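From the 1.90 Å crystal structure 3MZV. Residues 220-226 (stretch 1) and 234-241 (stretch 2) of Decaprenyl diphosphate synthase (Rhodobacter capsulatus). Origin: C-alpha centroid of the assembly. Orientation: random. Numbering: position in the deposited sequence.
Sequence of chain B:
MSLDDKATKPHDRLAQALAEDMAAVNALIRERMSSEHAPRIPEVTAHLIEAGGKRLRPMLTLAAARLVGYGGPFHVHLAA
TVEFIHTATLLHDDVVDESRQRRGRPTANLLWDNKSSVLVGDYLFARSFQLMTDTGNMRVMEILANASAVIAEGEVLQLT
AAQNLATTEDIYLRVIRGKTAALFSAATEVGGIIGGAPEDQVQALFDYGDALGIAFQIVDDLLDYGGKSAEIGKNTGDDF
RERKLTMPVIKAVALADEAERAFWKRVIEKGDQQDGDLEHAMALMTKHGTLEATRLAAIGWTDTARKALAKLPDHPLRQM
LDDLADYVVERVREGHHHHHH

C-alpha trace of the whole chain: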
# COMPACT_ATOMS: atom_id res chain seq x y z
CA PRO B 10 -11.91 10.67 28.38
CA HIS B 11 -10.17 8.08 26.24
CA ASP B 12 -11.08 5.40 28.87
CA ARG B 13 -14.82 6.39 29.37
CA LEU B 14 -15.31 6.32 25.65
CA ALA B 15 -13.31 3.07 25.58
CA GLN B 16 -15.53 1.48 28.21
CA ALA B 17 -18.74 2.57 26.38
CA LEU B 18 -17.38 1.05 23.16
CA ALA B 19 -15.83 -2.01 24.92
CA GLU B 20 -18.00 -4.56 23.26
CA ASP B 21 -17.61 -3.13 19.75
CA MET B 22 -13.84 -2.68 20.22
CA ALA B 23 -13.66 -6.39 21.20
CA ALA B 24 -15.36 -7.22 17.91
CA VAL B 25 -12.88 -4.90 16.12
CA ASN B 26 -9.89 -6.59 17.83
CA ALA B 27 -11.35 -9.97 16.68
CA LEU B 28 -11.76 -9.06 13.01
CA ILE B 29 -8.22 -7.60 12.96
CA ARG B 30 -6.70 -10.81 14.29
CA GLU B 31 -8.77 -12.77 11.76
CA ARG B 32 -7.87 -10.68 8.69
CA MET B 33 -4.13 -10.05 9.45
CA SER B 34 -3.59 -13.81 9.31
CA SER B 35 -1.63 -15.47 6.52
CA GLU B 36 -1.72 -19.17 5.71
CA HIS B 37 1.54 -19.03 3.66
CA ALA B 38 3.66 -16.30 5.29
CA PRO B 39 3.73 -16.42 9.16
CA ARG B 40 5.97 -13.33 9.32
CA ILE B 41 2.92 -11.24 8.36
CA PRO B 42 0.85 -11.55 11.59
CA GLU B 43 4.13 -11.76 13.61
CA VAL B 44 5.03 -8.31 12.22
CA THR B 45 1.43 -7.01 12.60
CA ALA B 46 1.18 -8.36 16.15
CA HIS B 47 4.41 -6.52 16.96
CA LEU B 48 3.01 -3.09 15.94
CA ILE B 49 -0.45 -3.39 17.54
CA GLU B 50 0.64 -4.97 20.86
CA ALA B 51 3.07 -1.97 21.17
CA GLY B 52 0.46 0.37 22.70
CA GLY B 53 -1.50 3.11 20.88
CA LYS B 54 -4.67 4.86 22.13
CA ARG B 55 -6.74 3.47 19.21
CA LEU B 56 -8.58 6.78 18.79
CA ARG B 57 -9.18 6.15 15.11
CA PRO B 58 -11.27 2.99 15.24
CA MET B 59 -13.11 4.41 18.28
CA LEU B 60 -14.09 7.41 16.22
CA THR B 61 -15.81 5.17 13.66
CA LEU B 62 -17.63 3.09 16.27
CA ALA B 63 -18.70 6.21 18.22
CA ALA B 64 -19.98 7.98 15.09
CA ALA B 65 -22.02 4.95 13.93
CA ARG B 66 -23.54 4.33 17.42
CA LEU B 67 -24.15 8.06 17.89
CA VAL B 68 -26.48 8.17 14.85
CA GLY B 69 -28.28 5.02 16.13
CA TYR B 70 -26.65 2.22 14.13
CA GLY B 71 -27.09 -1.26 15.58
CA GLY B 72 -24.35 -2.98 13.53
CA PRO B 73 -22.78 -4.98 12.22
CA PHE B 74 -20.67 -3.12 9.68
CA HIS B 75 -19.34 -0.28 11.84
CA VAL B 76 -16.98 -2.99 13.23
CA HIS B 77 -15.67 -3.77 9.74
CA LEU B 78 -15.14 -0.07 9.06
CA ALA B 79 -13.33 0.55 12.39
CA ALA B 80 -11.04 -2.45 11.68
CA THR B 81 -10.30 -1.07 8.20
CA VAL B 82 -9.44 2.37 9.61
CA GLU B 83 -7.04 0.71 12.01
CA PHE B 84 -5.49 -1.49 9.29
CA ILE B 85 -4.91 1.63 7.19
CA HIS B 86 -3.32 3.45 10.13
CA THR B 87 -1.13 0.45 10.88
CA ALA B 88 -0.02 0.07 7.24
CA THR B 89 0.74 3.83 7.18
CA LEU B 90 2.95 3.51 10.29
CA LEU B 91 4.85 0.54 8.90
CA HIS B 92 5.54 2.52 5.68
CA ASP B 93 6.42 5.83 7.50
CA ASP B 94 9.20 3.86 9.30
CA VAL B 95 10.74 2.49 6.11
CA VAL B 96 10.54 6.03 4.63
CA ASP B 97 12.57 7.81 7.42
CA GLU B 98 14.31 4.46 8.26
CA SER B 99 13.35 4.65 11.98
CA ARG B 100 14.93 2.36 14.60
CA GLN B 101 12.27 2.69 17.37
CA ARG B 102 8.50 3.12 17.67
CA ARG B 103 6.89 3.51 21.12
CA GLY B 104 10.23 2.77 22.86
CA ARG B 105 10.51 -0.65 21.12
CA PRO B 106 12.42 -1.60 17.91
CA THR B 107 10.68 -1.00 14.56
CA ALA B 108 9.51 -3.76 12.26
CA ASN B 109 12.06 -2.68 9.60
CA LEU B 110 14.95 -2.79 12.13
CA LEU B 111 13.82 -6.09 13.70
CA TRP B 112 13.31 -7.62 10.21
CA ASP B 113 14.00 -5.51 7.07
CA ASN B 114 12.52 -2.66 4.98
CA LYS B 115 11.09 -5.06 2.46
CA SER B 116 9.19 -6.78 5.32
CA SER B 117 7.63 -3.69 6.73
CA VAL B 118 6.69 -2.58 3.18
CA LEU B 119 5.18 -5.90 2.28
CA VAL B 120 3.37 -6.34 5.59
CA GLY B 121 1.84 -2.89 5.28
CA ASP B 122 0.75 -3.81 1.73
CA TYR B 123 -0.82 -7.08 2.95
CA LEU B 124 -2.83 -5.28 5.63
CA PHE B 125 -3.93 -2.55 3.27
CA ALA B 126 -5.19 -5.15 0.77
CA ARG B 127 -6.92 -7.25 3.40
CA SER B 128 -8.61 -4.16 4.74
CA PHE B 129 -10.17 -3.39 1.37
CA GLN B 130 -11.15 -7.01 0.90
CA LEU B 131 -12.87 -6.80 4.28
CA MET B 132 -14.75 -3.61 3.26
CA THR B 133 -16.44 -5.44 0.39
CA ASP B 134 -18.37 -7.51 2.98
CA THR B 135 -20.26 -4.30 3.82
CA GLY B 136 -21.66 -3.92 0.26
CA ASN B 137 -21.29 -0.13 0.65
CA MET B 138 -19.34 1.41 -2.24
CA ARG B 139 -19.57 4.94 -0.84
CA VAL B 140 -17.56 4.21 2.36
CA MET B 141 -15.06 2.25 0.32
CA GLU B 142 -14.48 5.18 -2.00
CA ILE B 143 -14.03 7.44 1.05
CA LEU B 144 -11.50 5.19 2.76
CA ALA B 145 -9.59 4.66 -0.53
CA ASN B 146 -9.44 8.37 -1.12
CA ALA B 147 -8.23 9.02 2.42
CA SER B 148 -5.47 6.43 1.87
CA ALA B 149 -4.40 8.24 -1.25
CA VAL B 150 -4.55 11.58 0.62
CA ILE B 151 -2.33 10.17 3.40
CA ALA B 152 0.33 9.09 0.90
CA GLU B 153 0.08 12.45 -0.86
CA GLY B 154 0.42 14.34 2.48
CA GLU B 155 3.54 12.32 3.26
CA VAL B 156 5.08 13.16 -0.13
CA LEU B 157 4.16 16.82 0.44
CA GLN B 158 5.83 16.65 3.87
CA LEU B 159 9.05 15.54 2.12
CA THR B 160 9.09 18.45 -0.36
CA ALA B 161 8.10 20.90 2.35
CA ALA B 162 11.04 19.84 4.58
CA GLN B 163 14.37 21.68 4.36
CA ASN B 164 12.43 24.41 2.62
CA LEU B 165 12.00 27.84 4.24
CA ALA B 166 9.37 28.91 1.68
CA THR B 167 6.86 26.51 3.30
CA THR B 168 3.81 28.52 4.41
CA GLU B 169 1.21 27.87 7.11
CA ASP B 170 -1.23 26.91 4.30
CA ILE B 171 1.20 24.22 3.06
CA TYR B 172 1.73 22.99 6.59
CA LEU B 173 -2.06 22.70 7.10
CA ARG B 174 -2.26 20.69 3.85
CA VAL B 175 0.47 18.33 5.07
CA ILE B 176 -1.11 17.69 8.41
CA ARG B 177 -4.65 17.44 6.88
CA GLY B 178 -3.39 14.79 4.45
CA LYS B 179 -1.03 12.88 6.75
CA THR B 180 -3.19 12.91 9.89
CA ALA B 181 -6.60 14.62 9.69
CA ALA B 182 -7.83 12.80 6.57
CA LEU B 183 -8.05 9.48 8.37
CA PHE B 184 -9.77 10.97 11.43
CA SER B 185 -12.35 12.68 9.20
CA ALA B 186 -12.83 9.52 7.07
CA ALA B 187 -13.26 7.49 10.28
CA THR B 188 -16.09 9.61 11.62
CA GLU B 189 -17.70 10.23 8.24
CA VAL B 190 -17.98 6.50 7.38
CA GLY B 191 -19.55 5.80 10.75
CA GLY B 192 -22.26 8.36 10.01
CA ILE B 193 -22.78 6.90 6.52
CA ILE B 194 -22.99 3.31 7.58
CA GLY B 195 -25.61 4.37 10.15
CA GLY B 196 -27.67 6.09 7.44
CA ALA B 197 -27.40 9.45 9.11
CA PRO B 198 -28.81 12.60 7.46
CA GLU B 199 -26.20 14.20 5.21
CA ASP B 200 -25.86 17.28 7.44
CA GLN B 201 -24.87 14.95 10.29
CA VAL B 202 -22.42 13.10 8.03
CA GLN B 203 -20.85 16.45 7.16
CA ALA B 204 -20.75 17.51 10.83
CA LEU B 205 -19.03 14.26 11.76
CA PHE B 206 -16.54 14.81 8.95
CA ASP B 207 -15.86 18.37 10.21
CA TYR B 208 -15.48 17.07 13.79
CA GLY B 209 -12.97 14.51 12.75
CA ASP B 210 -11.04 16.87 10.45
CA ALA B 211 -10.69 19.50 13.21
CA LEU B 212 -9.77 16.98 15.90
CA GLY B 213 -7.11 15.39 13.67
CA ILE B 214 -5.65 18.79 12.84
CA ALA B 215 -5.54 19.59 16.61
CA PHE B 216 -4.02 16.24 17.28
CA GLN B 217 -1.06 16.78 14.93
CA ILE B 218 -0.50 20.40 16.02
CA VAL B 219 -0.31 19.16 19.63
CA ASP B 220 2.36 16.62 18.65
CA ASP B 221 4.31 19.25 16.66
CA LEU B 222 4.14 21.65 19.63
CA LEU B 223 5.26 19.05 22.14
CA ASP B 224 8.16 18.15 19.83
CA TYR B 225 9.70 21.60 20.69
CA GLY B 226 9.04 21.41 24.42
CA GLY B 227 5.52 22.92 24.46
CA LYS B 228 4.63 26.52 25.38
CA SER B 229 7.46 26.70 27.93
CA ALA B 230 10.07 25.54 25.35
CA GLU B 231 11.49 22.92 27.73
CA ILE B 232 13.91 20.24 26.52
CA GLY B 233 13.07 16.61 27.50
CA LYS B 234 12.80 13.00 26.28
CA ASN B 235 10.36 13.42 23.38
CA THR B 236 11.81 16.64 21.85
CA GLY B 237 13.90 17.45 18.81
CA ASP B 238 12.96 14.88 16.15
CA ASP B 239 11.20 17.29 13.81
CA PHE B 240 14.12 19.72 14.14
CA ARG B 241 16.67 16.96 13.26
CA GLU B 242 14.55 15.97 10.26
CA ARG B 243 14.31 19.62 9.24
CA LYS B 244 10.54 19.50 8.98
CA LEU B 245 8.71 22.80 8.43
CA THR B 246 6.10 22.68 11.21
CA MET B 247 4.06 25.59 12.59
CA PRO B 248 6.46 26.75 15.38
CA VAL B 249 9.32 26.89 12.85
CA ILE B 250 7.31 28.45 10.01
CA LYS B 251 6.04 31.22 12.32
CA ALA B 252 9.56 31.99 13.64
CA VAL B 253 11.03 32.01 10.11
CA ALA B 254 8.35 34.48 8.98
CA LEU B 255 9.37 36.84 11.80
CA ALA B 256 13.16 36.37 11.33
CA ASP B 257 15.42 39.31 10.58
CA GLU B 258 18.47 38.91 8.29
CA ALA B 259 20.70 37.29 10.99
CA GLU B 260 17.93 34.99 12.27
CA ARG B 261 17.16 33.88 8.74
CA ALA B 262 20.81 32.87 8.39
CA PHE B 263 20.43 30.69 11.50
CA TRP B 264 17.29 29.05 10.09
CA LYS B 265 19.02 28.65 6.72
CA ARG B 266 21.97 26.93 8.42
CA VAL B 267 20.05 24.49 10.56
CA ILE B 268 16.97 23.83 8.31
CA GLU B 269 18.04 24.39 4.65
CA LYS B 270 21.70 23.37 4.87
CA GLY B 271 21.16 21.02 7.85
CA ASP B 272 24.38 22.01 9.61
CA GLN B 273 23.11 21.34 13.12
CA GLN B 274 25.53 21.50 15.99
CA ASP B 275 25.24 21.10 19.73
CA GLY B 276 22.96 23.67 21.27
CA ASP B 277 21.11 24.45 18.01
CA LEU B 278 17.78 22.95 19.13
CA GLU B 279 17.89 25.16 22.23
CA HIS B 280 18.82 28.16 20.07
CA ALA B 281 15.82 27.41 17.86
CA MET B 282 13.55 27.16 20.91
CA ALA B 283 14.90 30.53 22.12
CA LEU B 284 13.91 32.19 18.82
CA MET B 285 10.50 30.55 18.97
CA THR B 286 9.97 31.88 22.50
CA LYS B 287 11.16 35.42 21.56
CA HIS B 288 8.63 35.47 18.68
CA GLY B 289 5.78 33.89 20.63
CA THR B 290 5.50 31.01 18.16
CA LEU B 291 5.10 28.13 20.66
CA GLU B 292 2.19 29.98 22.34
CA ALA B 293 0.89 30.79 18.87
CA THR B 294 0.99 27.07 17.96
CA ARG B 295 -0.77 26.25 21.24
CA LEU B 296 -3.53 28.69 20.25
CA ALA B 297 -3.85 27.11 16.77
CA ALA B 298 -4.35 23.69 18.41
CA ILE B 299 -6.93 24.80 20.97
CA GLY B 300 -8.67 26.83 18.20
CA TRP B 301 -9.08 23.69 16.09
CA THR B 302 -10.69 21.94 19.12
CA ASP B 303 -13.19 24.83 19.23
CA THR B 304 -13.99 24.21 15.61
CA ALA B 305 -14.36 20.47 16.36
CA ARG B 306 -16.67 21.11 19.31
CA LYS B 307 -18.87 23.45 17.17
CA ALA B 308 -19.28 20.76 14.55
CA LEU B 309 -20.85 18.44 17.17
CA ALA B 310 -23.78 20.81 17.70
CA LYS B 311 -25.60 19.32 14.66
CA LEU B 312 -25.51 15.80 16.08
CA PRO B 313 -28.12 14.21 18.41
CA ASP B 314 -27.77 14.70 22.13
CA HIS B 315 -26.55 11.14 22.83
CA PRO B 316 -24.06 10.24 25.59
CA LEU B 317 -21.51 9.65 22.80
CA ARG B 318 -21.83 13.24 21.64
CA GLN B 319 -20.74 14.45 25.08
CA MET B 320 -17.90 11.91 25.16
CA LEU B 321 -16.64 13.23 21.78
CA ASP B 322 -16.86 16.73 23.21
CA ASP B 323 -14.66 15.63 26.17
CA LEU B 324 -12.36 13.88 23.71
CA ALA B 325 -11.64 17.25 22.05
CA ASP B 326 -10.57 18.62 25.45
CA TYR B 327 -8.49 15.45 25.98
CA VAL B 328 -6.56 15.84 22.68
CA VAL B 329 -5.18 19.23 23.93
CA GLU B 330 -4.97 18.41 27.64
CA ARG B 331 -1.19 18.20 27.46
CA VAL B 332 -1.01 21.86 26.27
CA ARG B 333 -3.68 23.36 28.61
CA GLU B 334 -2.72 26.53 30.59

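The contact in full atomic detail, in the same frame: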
# COMPACT_ATOMS: atom_id res chain seq x y z
N ASP B 220 1.11 17.36 18.77
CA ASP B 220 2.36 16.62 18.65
C ASP B 220 3.53 17.50 18.19
O ASP B 220 4.64 17.43 18.76
CB ASP B 220 2.16 15.50 17.68
CG ASP B 220 1.54 14.28 18.34
OD1 ASP B 220 1.54 14.23 19.59
OD2 ASP B 220 1.11 13.39 17.59
N ASP B 221 3.25 18.34 17.20
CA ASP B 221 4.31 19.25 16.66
C ASP B 221 4.77 20.25 17.72
O ASP B 221 5.94 20.57 17.80
CB ASP B 221 3.86 19.96 15.40
CG ASP B 221 3.50 19.00 14.25
OD1 ASP B 221 3.83 17.81 14.32
OD2 ASP B 221 2.90 19.46 13.28
N LEU B 222 3.83 20.73 18.55
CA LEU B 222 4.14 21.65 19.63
C LEU B 222 5.00 20.97 20.70
O LEU B 222 6.04 21.48 21.13
CB LEU B 222 2.83 22.19 20.22
CG LEU B 222 2.95 23.07 21.48
CD1 LEU B 222 4.00 24.19 21.40
CD2 LEU B 222 1.59 23.65 21.83
N LEU B 223 4.57 19.78 21.10
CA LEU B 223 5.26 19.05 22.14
C LEU B 223 6.66 18.64 21.67
O LEU B 223 7.58 18.51 22.47
CB LEU B 223 4.44 17.84 22.55
CG LEU B 223 3.12 18.05 23.31
CD1 LEU B 223 2.38 16.69 23.40
CD2 LEU B 223 3.29 18.65 24.71
N ASP B 224 6.84 18.49 20.36
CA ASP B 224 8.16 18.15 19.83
C ASP B 224 9.23 19.23 20.13
O ASP B 224 10.42 18.90 20.20
CB ASP B 224 8.09 17.95 18.35
CG ASP B 224 9.05 16.87 17.87
OD1 ASP B 224 8.77 15.70 18.18
OD2 ASP B 224 10.08 17.20 17.24
N TYR B 225 8.80 20.48 20.31
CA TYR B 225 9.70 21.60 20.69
C TYR B 225 9.57 22.07 22.13
O TYR B 225 9.91 23.22 22.48
CB TYR B 225 9.52 22.76 19.73
CG TYR B 225 10.13 22.54 18.39
CD1 TYR B 225 11.48 22.76 18.20
CD2 TYR B 225 9.37 22.13 17.29
CE1 TYR B 225 12.06 22.59 16.95
CE2 TYR B 225 9.95 21.94 16.06
CZ TYR B 225 11.30 22.17 15.90
OH TYR B 225 11.90 22.00 14.68
N GLY B 226 9.13 21.16 22.98
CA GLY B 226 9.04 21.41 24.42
C GLY B 226 7.78 22.15 24.90
O GLY B 226 7.76 22.65 26.02
N LYS B 234 12.75 14.25 27.05
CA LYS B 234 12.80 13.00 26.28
C LYS B 234 12.26 13.11 24.83
O LYS B 234 12.98 12.80 23.87
CB LYS B 234 12.05 11.87 27.03
CG LYS B 234 10.67 12.25 27.62
CD LYS B 234 9.97 11.06 28.31
CE LYS B 234 10.55 10.78 29.70
NZ LYS B 234 9.75 11.41 30.80
N ASN B 235 11.02 13.55 24.67
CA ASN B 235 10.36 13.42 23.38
C ASN B 235 10.56 14.65 22.48
O ASN B 235 9.71 14.89 21.63
CB ASN B 235 8.83 13.15 23.53
CG ASN B 235 8.47 12.17 24.66
OD1 ASN B 235 8.30 10.97 24.42
ND2 ASN B 235 8.32 12.68 25.89
N THR B 236 11.64 15.41 22.64
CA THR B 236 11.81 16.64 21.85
C THR B 236 12.94 16.54 20.85
O THR B 236 13.92 15.82 21.08
CB THR B 236 12.07 17.87 22.73
OG1 THR B 236 13.33 17.73 23.39
CG2 THR B 236 10.92 18.06 23.73
N GLY B 237 12.79 17.27 19.74
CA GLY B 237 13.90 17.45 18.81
C GLY B 237 13.88 16.66 17.53
O GLY B 237 14.71 16.93 16.67
N ASP B 238 12.96 15.69 17.37
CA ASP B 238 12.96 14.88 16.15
C ASP B 238 12.61 15.69 14.91
O ASP B 238 13.21 15.51 13.85
CB ASP B 238 11.95 13.71 16.23
CG ASP B 238 12.37 12.61 17.22
OD1 ASP B 238 13.55 12.56 17.65
OD2 ASP B 238 11.49 11.77 17.54
N ASP B 239 11.60 16.55 14.99
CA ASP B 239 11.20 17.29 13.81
C ASP B 239 12.33 18.23 13.38
O ASP B 239 12.56 18.43 12.17
CB ASP B 239 9.92 18.10 14.09
CG ASP B 239 8.69 17.22 14.25
OD1 ASP B 239 8.76 16.02 13.90
OD2 ASP B 239 7.67 17.73 14.75
N PHE B 240 13.01 18.79 14.38
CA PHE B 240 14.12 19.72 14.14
C PHE B 240 15.26 18.98 13.41
O PHE B 240 15.69 19.38 12.35
CB PHE B 240 14.63 20.30 15.45
CG PHE B 240 15.71 21.35 15.28
CD1 PHE B 240 15.43 22.58 14.72
CD2 PHE B 240 16.98 21.10 15.73
CE1 PHE B 240 16.45 23.54 14.56
CE2 PHE B 240 18.00 22.04 15.59
CZ PHE B 240 17.72 23.26 15.00
N ARG B 241 15.69 17.85 13.96
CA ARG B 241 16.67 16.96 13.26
C ARG B 241 16.28 16.59 11.83
O ARG B 241 17.12 16.59 10.93
CB ARG B 241 16.92 15.70 14.09
CG ARG B 241 17.63 16.05 15.41
CD ARG B 241 17.87 14.86 16.38
NE ARG B 241 18.04 15.40 17.74
CZ ARG B 241 17.17 15.30 18.75
NH1 ARG B 241 16.05 14.59 18.65
NH2 ARG B 241 17.45 15.91 19.91
O HOH W 1 7.24 20.25 15.26
O HOH W 2 5.54 16.18 15.35
O HOH W 3 11.83 19.11 17.18
O HOH W 4 8.23 14.13 15.76

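The contact between residues 220-226 and 234-241 is a small, largely polar junction in which one aspartate receives the start of a helix, while water fills the space among the neighbouring carboxylates. It illustrates a general principle: the first turn of a helix leaves backbone NH groups without partners inside the helix, and an acceptor from outside the helix, here a nearby preceding segment, can satisfy them.

Here that acceptor is Asp 224, which loses more surface to the opposing stretch than any other residue of the pair. Its backbone and side chain both take part. The carbonyl O of Asp 224 accepts a hydrogen bond from Gly 237 N at 2.9 Å, and Asp 224 OD2 accepts a second from Asp 239 N at 2.8 Å, nearly straight at 168°. Asp 238 N also lies 3.3 Å from Asp 224 OD2, but its angle is too poor for a hydrogen bond. The next free amide is reached through water 3, which donates to Asp 224 OD2 (2.6 Å) and accepts from Phe 240 N (3.1 Å). The same carbonyl, Asp 224 O, receives a CA-H...O contact from Thr 236 CA at 3.1 Å, where Asp 224 CA and Thr 236 CA, 4.4 Å apart, are the nearest CA atoms across the stretches.

Gly 237, at the N-cap position, has phi/psi of 104/-9, angles that would jam a CB against the preceding carbonyl. Its own carbonyl O accepts from Arg 241 N at 3.0 Å, closing the first helical turn.

The price of gathering aspartates is the proximity of like charges. Asp 239 OD2 lies 3.5 Å from Asp 224 OD2 and 3.9 Å from Asp 221 OD1, with no direct hydrogen bond between these carboxylates. Water mediates instead. Water 1 donates to Asp 221 O (2.9 Å) and to Asp 239 OD2 (2.6 Å); water 2 lies 2.6 Å from Asp 221 OD1 and 2.7 Å from Asp 239 OD2. Water 4 similarly sits 2.9 Å from Asp 224 OD1 and 2.7 Å from Asp 239 OD1.

One apolar pair accompanies this polar network. The CA-to-CB bond of Tyr 225 points away, yet its m rotamer brings the ring end back to the second helix, with Tyr 225 CE1 3.8 Å from Phe 240 CB. Tyr 225 OH lies at the edge of the Phe 240 ring, near its plane. Separately, the Thr 236 methyl lies against backbone atoms, with Thr 236 CG2 3.6 Å from Leu 223 O and 3.7 Å from Gly 226 N.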